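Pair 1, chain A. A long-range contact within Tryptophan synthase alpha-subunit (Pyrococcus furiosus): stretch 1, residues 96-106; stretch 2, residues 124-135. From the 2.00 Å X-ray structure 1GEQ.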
# COMPACT_ATOMS: atom_id res chain seq x y z
N GLY A 96 5.72 12.69 15.72
CA GLY A 96 7.09 13.06 15.43
C GLY A 96 7.63 12.16 14.34
O GLY A 96 7.82 10.96 14.56
N VAL A 97 7.89 12.74 13.17
CA VAL A 97 8.40 11.99 12.03
C VAL A 97 9.55 11.05 12.39
O VAL A 97 9.47 9.84 12.17
CB VAL A 97 8.87 12.95 10.92
CG1 VAL A 97 9.48 12.16 9.77
CG2 VAL A 97 7.70 13.78 10.43
N ARG A 98 10.62 11.61 12.95
CA ARG A 98 11.78 10.82 13.33
C ARG A 98 11.39 9.66 14.24
O ARG A 98 11.74 8.51 13.97
CB ARG A 98 12.83 11.69 14.00
CG ARG A 98 14.15 10.98 14.22
CD ARG A 98 15.31 11.93 14.02
NE ARG A 98 16.30 11.36 13.10
CZ ARG A 98 16.88 12.04 12.12
NH1 ARG A 98 16.58 13.32 11.93
NH2 ARG A 98 17.75 11.44 11.33
N ASN A 99 10.67 9.96 15.32
CA ASN A 99 10.24 8.93 16.26
C ASN A 99 9.48 7.83 15.53
O ASN A 99 9.73 6.64 15.73
CB ASN A 99 9.31 9.50 17.33
CG ASN A 99 10.02 10.41 18.31
OD1 ASN A 99 11.24 10.47 18.34
ND2 ASN A 99 9.24 11.12 19.13
N PHE A 100 8.54 8.23 14.68
CA PHE A 100 7.72 7.29 13.94
C PHE A 100 8.55 6.39 13.04
O PHE A 100 8.51 5.16 13.16
CB PHE A 100 6.69 8.04 13.09
CG PHE A 100 5.60 7.16 12.54
CD1 PHE A 100 4.33 7.16 13.11
CD2 PHE A 100 5.84 6.31 11.46
CE1 PHE A 100 3.32 6.33 12.63
CE2 PHE A 100 4.84 5.48 10.97
CZ PHE A 100 3.58 5.49 11.56
N LEU A 101 9.32 7.00 12.14
CA LEU A 101 10.15 6.25 11.22
C LEU A 101 11.09 5.28 11.94
O LEU A 101 11.31 4.15 11.49
CB LEU A 101 10.95 7.21 10.33
CG LEU A 101 10.10 8.12 9.43
CD1 LEU A 101 11.01 8.96 8.54
CD2 LEU A 101 9.18 7.26 8.57
N ALA A 102 11.65 5.72 13.06
CA ALA A 102 12.57 4.90 13.85
C ALA A 102 11.90 3.63 14.38
O ALA A 102 12.43 2.53 14.22
CB ALA A 102 13.13 5.71 15.01
N GLU A 103 10.75 3.79 15.02
CA GLU A 103 10.03 2.65 15.57
C GLU A 103 9.53 1.75 14.44
O GLU A 103 9.48 0.53 14.59
CB GLU A 103 8.86 3.13 16.43
CG GLU A 103 8.23 2.04 17.30
CD GLU A 103 7.18 2.58 18.25
OE1 GLU A 103 6.67 1.81 19.10
OE2 GLU A 103 6.86 3.79 18.15
N ALA A 104 9.18 2.35 13.31
CA ALA A 104 8.70 1.58 12.17
C ALA A 104 9.81 0.67 11.68
O ALA A 104 9.62 -0.53 11.47
CB ALA A 104 8.26 2.52 11.04
N LYS A 105 11.00 1.25 11.52
CA LYS A 105 12.17 0.52 11.07
C LYS A 105 12.50 -0.57 12.10
O LYS A 105 12.85 -1.70 11.73
CB LYS A 105 13.35 1.48 10.91
CG LYS A 105 14.67 0.85 10.45
CD LYS A 105 14.52 0.14 9.11
CE LYS A 105 15.84 -0.48 8.65
NZ LYS A 105 15.70 -1.26 7.39
N ALA A 106 12.39 -0.22 13.37
CA ALA A 106 12.68 -1.16 14.45
C ALA A 106 11.78 -2.39 14.40
O ALA A 106 12.22 -3.50 14.70
CB ALA A 106 12.52 -0.46 15.81
N GLU A 124 12.39 17.33 3.56
CA GLU A 124 12.78 17.03 4.93
C GLU A 124 12.49 15.57 5.22
O GLU A 124 13.33 14.84 5.75
CB GLU A 124 11.99 17.90 5.90
CG GLU A 124 12.31 17.66 7.36
CD GLU A 124 11.27 18.23 8.30
OE1 GLU A 124 10.13 17.70 8.32
OE2 GLU A 124 11.58 19.20 9.01
N PHE A 125 11.28 15.15 4.88
CA PHE A 125 10.85 13.78 5.12
C PHE A 125 11.79 12.75 4.48
O PHE A 125 12.24 11.82 5.15
CB PHE A 125 9.44 13.56 4.58
CG PHE A 125 8.88 12.21 4.89
CD1 PHE A 125 8.51 11.88 6.19
CD2 PHE A 125 8.81 11.23 3.91
CE1 PHE A 125 8.06 10.61 6.50
CE2 PHE A 125 8.36 9.95 4.21
CZ PHE A 125 7.99 9.64 5.51
N THR A 126 12.09 12.93 3.20
CA THR A 126 12.96 12.00 2.48
C THR A 126 14.35 11.93 3.11
O THR A 126 15.00 10.89 3.08
CB THR A 126 13.13 12.42 1.00
OG1 THR A 126 13.70 13.73 0.92
CG2 THR A 126 11.78 12.42 0.30
N GLU A 127 14.78 13.05 3.68
CA GLU A 127 16.08 13.14 4.33
C GLU A 127 16.14 12.22 5.55
O GLU A 127 17.05 11.41 5.69
CB GLU A 127 16.33 14.58 4.78
CG GLU A 127 17.58 14.79 5.60
CD GLU A 127 17.72 16.23 6.08
OE1 GLU A 127 17.88 17.13 5.23
OE2 GLU A 127 17.68 16.45 7.31
N ILE A 128 15.15 12.37 6.42
CA ILE A 128 15.06 11.59 7.64
C ILE A 128 14.81 10.11 7.36
O ILE A 128 15.36 9.23 8.03
CB ILE A 128 13.93 12.14 8.52
CG1 ILE A 128 14.20 13.61 8.82
CG2 ILE A 128 13.82 11.34 9.81
CD1 ILE A 128 12.98 14.38 9.29
N ALA A 129 13.97 9.83 6.36
CA ALA A 129 13.66 8.45 6.00
C ALA A 129 14.96 7.73 5.66
O ALA A 129 15.21 6.62 6.12
CB ALA A 129 12.72 8.43 4.80
N ARG A 130 15.78 8.38 4.84
CA ARG A 130 17.06 7.83 4.44
C ARG A 130 17.93 7.59 5.66
O ARG A 130 18.55 6.54 5.81
CB ARG A 130 17.76 8.79 3.48
CG ARG A 130 19.25 8.56 3.38
CD ARG A 130 19.89 9.55 2.42
NE ARG A 130 21.35 9.56 2.55
CZ ARG A 130 22.01 10.13 3.55
NH1 ARG A 130 21.34 10.74 4.52
NH2 ARG A 130 23.33 10.08 3.59
N GLU A 131 17.98 8.58 6.55
CA GLU A 131 18.78 8.47 7.75
C GLU A 131 18.31 7.33 8.64
O GLU A 131 19.11 6.64 9.26
CB GLU A 131 18.76 9.79 8.52
CG GLU A 131 19.74 10.81 7.94
CD GLU A 131 19.47 12.23 8.39
OE1 GLU A 131 20.18 13.15 7.92
OE2 GLU A 131 18.55 12.44 9.21
N GLU A 132 17.00 7.10 8.69
CA GLU A 132 16.46 6.03 9.52
C GLU A 132 16.45 4.70 8.79
O GLU A 132 16.05 3.68 9.35
CB GLU A 132 15.05 6.39 10.00
CG GLU A 132 15.00 7.60 10.91
CD GLU A 132 15.97 7.51 12.08
OE1 GLU A 132 16.11 6.42 12.67
OE2 GLU A 132 16.60 8.54 12.41
N GLY A 133 16.89 4.70 7.54
CA GLY A 133 16.94 3.47 6.76
C GLY A 133 15.60 2.99 6.25
O GLY A 133 15.39 1.79 6.10
N ILE A 134 14.68 3.91 5.99
CA ILE A 134 13.36 3.55 5.48
C ILE A 134 13.21 4.01 4.04
O ILE A 134 13.53 5.15 3.71
CB ILE A 134 12.24 4.18 6.34
CG1 ILE A 134 12.20 3.50 7.71
CG2 ILE A 134 10.88 4.03 5.63
CD1 ILE A 134 11.80 2.03 7.65
N LYS A 135 12.74 3.12 3.18
CA LYS A 135 12.55 3.45 1.78
C LYS A 135 11.27 4.25 1.57
O LYS A 135 10.25 4.03 2.25
CB LYS A 135 12.51 2.17 0.93
CG LYS A 135 13.89 1.57 0.67
CD LYS A 135 13.80 0.27 -0.12
CE LYS A 135 15.19 -0.26 -0.46
NZ LYS A 135 15.11 -1.57 -1.19

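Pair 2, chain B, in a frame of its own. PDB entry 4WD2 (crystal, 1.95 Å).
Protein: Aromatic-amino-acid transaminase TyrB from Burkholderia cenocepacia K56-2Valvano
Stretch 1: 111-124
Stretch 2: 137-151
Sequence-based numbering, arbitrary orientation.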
# COMPACT_ATOMS: atom_id res chain seq x y z
N GLY B 111 -3.60 6.55 -7.03
CA GLY B 111 -2.83 7.75 -7.33
C GLY B 111 -2.10 8.23 -6.09
O GLY B 111 -1.02 8.82 -6.19
N SER B 112 -2.68 7.99 -4.92
CA SER B 112 -2.06 8.36 -3.65
C SER B 112 -0.72 7.68 -3.48
O SER B 112 0.27 8.32 -3.11
CB SER B 112 -2.96 7.99 -2.46
OG SER B 112 -4.21 8.63 -2.51
N GLY B 113 -0.71 6.37 -3.71
CA GLY B 113 0.50 5.58 -3.59
C GLY B 113 1.59 6.08 -4.52
O GLY B 113 2.77 6.04 -4.18
N ALA B 114 1.19 6.55 -5.69
CA ALA B 114 2.14 7.07 -6.67
C ALA B 114 2.74 8.38 -6.17
O ALA B 114 3.93 8.62 -6.32
CB ALA B 114 1.47 7.27 -8.01
N LEU B 115 1.91 9.22 -5.56
CA LEU B 115 2.37 10.48 -5.01
C LEU B 115 3.36 10.22 -3.86
O LEU B 115 4.38 10.90 -3.74
CB LEU B 115 1.18 11.32 -4.53
CG LEU B 115 0.27 11.91 -5.61
CD1 LEU B 115 -1.05 12.39 -5.01
CD2 LEU B 115 0.97 13.05 -6.33
N LYS B 116 3.04 9.22 -3.04
CA LYS B 116 3.89 8.86 -1.91
C LYS B 116 5.24 8.33 -2.35
O LYS B 116 6.27 8.78 -1.86
CB LYS B 116 3.20 7.81 -1.03
CG LYS B 116 4.07 7.30 0.13
CD LYS B 116 4.53 8.44 1.05
CE LYS B 116 5.15 7.92 2.34
NZ LYS B 116 5.86 9.02 3.06
N VAL B 117 5.24 7.34 -3.25
CA VAL B 117 6.49 6.74 -3.71
C VAL B 117 7.35 7.79 -4.38
O VAL B 117 8.56 7.86 -4.14
CB VAL B 117 6.23 5.56 -4.69
CG1 VAL B 117 7.52 5.15 -5.39
CG2 VAL B 117 5.64 4.36 -3.93
N GLY B 118 6.72 8.63 -5.21
CA GLY B 118 7.40 9.74 -5.84
C GLY B 118 7.99 10.72 -4.84
O GLY B 118 9.16 11.12 -4.96
N ALA B 119 7.20 11.12 -3.85
CA ALA B 119 7.66 12.03 -2.79
C ALA B 119 8.85 11.47 -2.01
O ALA B 119 9.80 12.20 -1.71
CB ALA B 119 6.51 12.36 -1.82
N ASP B 120 8.79 10.18 -1.67
CA ASP B 120 9.87 9.56 -0.89
C ASP B 120 11.18 9.48 -1.70
O ASP B 120 12.26 9.71 -1.17
CB ASP B 120 9.45 8.16 -0.42
CG ASP B 120 8.49 8.20 0.79
OD1 ASP B 120 8.29 9.28 1.37
OD2 ASP B 120 7.97 7.13 1.16
N PHE B 121 11.06 9.14 -2.98
CA PHE B 121 12.20 9.16 -3.91
C PHE B 121 12.78 10.58 -4.03
O PHE B 121 13.99 10.77 -3.94
CB PHE B 121 11.78 8.63 -5.29
CG PHE B 121 12.73 8.96 -6.42
CD1 PHE B 121 13.94 8.29 -6.56
CD2 PHE B 121 12.41 9.93 -7.35
CE1 PHE B 121 14.81 8.59 -7.60
CE2 PHE B 121 13.28 10.24 -8.39
CZ PHE B 121 14.48 9.57 -8.52
N LEU B 122 11.91 11.57 -4.23
CA LEU B 122 12.35 12.95 -4.39
C LEU B 122 13.01 13.51 -3.13
O LEU B 122 14.00 14.24 -3.23
CB LEU B 122 11.17 13.84 -4.79
CG LEU B 122 10.63 13.70 -6.21
CD1 LEU B 122 9.39 14.56 -6.38
CD2 LEU B 122 11.69 14.08 -7.25
N LYS B 123 12.48 13.18 -1.96
CA LYS B 123 13.06 13.67 -0.70
C LYS B 123 14.47 13.15 -0.51
O LYS B 123 15.35 13.84 0.01
CB LYS B 123 12.19 13.25 0.49
CG LYS B 123 12.72 13.71 1.85
CD LYS B 123 12.83 15.23 1.91
CE LYS B 123 13.47 15.69 3.21
NZ LYS B 123 13.46 17.18 3.32
N ARG B 124 14.69 11.92 -0.96
CA ARG B 124 15.97 11.26 -0.77
C ARG B 124 17.03 11.85 -1.69
O ARG B 124 18.20 11.97 -1.30
CB ARG B 124 15.82 9.75 -1.02
CG ARG B 124 17.09 8.98 -0.78
CD ARG B 124 16.81 7.56 -0.32
NE ARG B 124 18.06 6.82 -0.23
CZ ARG B 124 18.54 6.07 -1.21
NH1 ARG B 124 17.85 5.94 -2.33
NH2 ARG B 124 19.69 5.43 -1.06
N SER B 137 -5.87 23.09 -3.89
CA SER B 137 -5.54 21.81 -4.51
C SER B 137 -6.21 20.66 -3.76
O SER B 137 -6.90 20.88 -2.78
CB SER B 137 -4.02 21.61 -4.55
OG SER B 137 -3.67 20.50 -5.36
N TRP B 138 -6.00 19.44 -4.25
CA TRP B 138 -6.50 18.23 -3.60
C TRP B 138 -6.12 18.22 -2.12
O TRP B 138 -4.97 18.49 -1.77
CB TRP B 138 -5.96 16.97 -4.29
CG TRP B 138 -6.52 15.68 -3.74
CD1 TRP B 138 -7.83 15.40 -3.51
CD2 TRP B 138 -5.79 14.51 -3.37
NE1 TRP B 138 -7.96 14.12 -3.01
CE2 TRP B 138 -6.72 13.56 -2.92
CE3 TRP B 138 -4.43 14.17 -3.38
CZ2 TRP B 138 -6.34 12.28 -2.48
CZ3 TRP B 138 -4.06 12.90 -2.94
CH2 TRP B 138 -5.01 11.98 -2.50
N GLU B 139 -7.10 17.91 -1.28
CA GLU B 139 -6.96 18.00 0.17
C GLU B 139 -5.79 17.20 0.77
O GLU B 139 -5.34 17.49 1.87
CB GLU B 139 -8.26 17.56 0.85
CG GLU B 139 -8.72 16.13 0.52
CD GLU B 139 -9.65 16.05 -0.69
OE1 GLU B 139 -9.81 17.08 -1.39
OE2 GLU B 139 -10.22 14.97 -0.94
N ASN B 140 -5.28 16.20 0.05
CA ASN B 140 -4.23 15.36 0.62
C ASN B 140 -2.84 15.62 0.04
O ASN B 140 -1.87 14.97 0.45
CB ASN B 140 -4.61 13.89 0.45
CG ASN B 140 -5.85 13.52 1.27
OD1 ASN B 140 -5.99 13.95 2.42
ND2 ASN B 140 -6.74 12.74 0.68
N HIS B 141 -2.73 16.57 -0.88
CA HIS B 141 -1.44 16.94 -1.46
C HIS B 141 -0.48 17.49 -0.40
O HIS B 141 0.66 17.04 -0.30
CB HIS B 141 -1.63 17.98 -2.56
CG HIS B 141 -1.90 17.40 -3.92
ND1 HIS B 141 -2.55 18.10 -4.91
CD2 HIS B 141 -1.59 16.19 -4.44
CE1 HIS B 141 -2.63 17.35 -5.99
NE2 HIS B 141 -2.06 16.18 -5.73
N ARG B 142 -0.95 18.45 0.38
CA ARG B 142 -0.11 19.04 1.42
C ARG B 142 0.28 18.00 2.45
O ARG B 142 1.43 17.93 2.87
CB ARG B 142 -0.80 20.21 2.11
CG ARG B 142 0.05 20.82 3.23
CD ARG B 142 -0.56 22.10 3.78
NE ARG B 142 -0.55 23.19 2.80
CZ ARG B 142 0.48 24.01 2.61
NH1 ARG B 142 1.59 23.86 3.32
NH2 ARG B 142 0.40 24.97 1.70
N PHE B 143 -0.70 17.18 2.84
CA PHE B 143 -0.49 16.18 3.87
C PHE B 143 0.59 15.17 3.47
O PHE B 143 1.53 14.93 4.22
CB PHE B 143 -1.80 15.46 4.19
CG PHE B 143 -1.78 14.67 5.48
CD1 PHE B 143 -1.57 13.30 5.46
CD2 PHE B 143 -1.96 15.30 6.70
CE1 PHE B 143 -1.55 12.58 6.64
CE2 PHE B 143 -1.94 14.58 7.88
CZ PHE B 143 -1.73 13.22 7.85
N ILE B 144 0.46 14.60 2.28
CA ILE B 144 1.41 13.60 1.80
C ILE B 144 2.83 14.19 1.71
O ILE B 144 3.77 13.60 2.23
CB ILE B 144 0.98 13.03 0.43
CG1 ILE B 144 -0.29 12.19 0.57
CG2 ILE B 144 2.08 12.16 -0.17
CD1 ILE B 144 -0.89 11.74 -0.76
N PHE B 145 2.98 15.35 1.08
CA PHE B 145 4.32 15.88 0.87
C PHE B 145 4.96 16.47 2.14
O PHE B 145 6.16 16.34 2.35
CB PHE B 145 4.30 16.90 -0.26
CG PHE B 145 4.24 16.27 -1.62
CD1 PHE B 145 5.40 15.89 -2.27
CD2 PHE B 145 3.02 16.00 -2.22
CE1 PHE B 145 5.35 15.29 -3.52
CE2 PHE B 145 2.96 15.39 -3.46
CZ PHE B 145 4.12 15.03 -4.11
N GLU B 146 4.16 17.10 3.00
CA GLU B 146 4.71 17.56 4.27
C GLU B 146 5.13 16.38 5.17
O GLU B 146 6.18 16.42 5.80
CB GLU B 146 3.70 18.45 5.00
CG GLU B 146 3.57 19.86 4.43
CD GLU B 146 2.74 20.78 5.31
OE1 GLU B 146 2.12 20.28 6.28
OE2 GLU B 146 2.72 22.00 5.05
N ARG B 147 4.33 15.32 5.21
CA ARG B 147 4.69 14.14 6.00
C ARG B 147 5.87 13.39 5.39
O ARG B 147 6.57 12.65 6.08
CB ARG B 147 3.48 13.22 6.17
CG ARG B 147 2.40 13.77 7.10
CD ARG B 147 2.90 13.82 8.54
NE ARG B 147 1.90 14.36 9.47
CZ ARG B 147 1.04 13.62 10.16
NH1 ARG B 147 0.17 14.20 10.97
NH2 ARG B 147 1.03 12.30 10.03
N ALA B 148 6.10 13.60 4.09
CA ALA B 148 7.26 13.03 3.40
C ALA B 148 8.53 13.86 3.61
O ALA B 148 9.62 13.47 3.17
CB ALA B 148 6.97 12.89 1.91
N GLY B 149 8.39 15.00 4.28
CA GLY B 149 9.54 15.81 4.67
C GLY B 149 9.74 17.10 3.90
O GLY B 149 10.79 17.73 4.03
N PHE B 150 8.76 17.50 3.10
CA PHE B 150 8.89 18.71 2.29
C PHE B 150 8.19 19.92 2.88
O PHE B 150 7.08 19.81 3.41
CB PHE B 150 8.35 18.49 0.87
CG PHE B 150 9.23 17.66 0.00
CD1 PHE B 150 10.37 18.19 -0.57
CD2 PHE B 150 8.91 16.33 -0.26
CE1 PHE B 150 11.18 17.42 -1.37
CE2 PHE B 150 9.72 15.56 -1.07
CZ PHE B 150 10.86 16.11 -1.63
N THR B 151 8.84 21.08 2.78
CA THR B 151 8.16 22.35 2.96
C THR B 151 7.25 22.57 1.75
O THR B 151 7.68 22.47 0.60
CB THR B 151 9.15 23.52 3.08
OG1 THR B 151 10.04 23.29 4.18
CG2 THR B 151 8.42 24.83 3.29
O HOH W 1 4.12 11.15 3.30
O HOH W 2 9.99 10.83 2.53

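In both pairs two helices run in roughly the same direction, their axes 9.6 Å apart at closest approach and inclined by 34°, and in both the second helix ends in a Schellman turn whose following residue folds back against the first. The central backbones superpose to 0.3 Å, and the buried areas are nearly equal, 645 Å² in pair 1 and 643 Å² in pair 2. The side chains filling this frame differ considerably.

The clearest exchange of bulk lies at the center. Leu A101 is a knob seated among Phe A125, Ile A128, Ala A129 and Glu A132. Its CD1 approaches CA of Ala A129 at 3.7 Å, a fit that the small alanine permits. In pair 2 the sizes are reversed: Ala B119 matches Leu A101, and Phe B145 matches Ala A129. The bulk now comes from the second helix, and CE1 of Phe B145 lies 3.6 Å from CB of Ala B119. Either way, one large and one small residue fill the space.

One turn earlier, Val A97 matches Leu B115. Valine places CG1 3.7 Å from CD1 of Phe A125 and 4.2 Å from CD1 of Ile A128; in pair 2 Leu B115 CD1 lies 3.9 Å from CD2 of His B141, the match of Phe A125, and 4.3 Å from CD1 of Ile B144. Isoleucine occupies the same inward position, three residues on, in both second helices: Ile A128 and Ile B144 share the m, t rotamer and point toward the first helix. Ile A128 CG2 lies over one face of the Arg A98 guanidinium, 3.9 Å from CZ, while Ile B144 CG2 sits 4.1 Å from CA of Lys B116, the match of Arg A98.

These two basic residues mark the sharpest difference. Arg A98 crosses to the other helix, forming salt bridges from NE to Glu A132 OE2 (2.9 Å) and from NH2 to Glu A131 OE2 (2.5 Å, very short). Where Glu A132 stands, pair 2 has Ala B148, which offers no charge and packs its CB 3.8 Å from CB of Ala B119. Lys B116 instead forms a salt bridge within its own helix, NZ to Asp B120 OD1 at 3.0 Å. Water completes the links across: water 1 accepts from Lys B116 NZ (2.8 Å) and donates to Ile B144 O (2.7 Å), and water 2 donates to both Asp B120 OD1 (2.6 Å) and Ala B148 O (2.7 Å).

The turn has the same residue type in both pairs, glycine, with a matched lysine over it. Gly A133 and Gly B149 have positive phi, which favors glycine, and an ideal CB would lie only 3.5 Å from Lys A105 CE or 3.1 Å from Lys B123 CE. The matched lysines share their rotamers, each directing its amine to the glycine carbonyl: the bond from Lys A105 NZ to Gly A133 O is weak at 3.3 Å, that from Lys B123 NZ to Gly B149 O shorter at 2.8 Å. Beneath each lysine's aliphatic chain lies an apolar residue. Ile A134 CD1 meets Lys A105 CD at 3.6 Å, whereas Phe B150 offers a ring face to Lys B123 CD in a CH-pi contact.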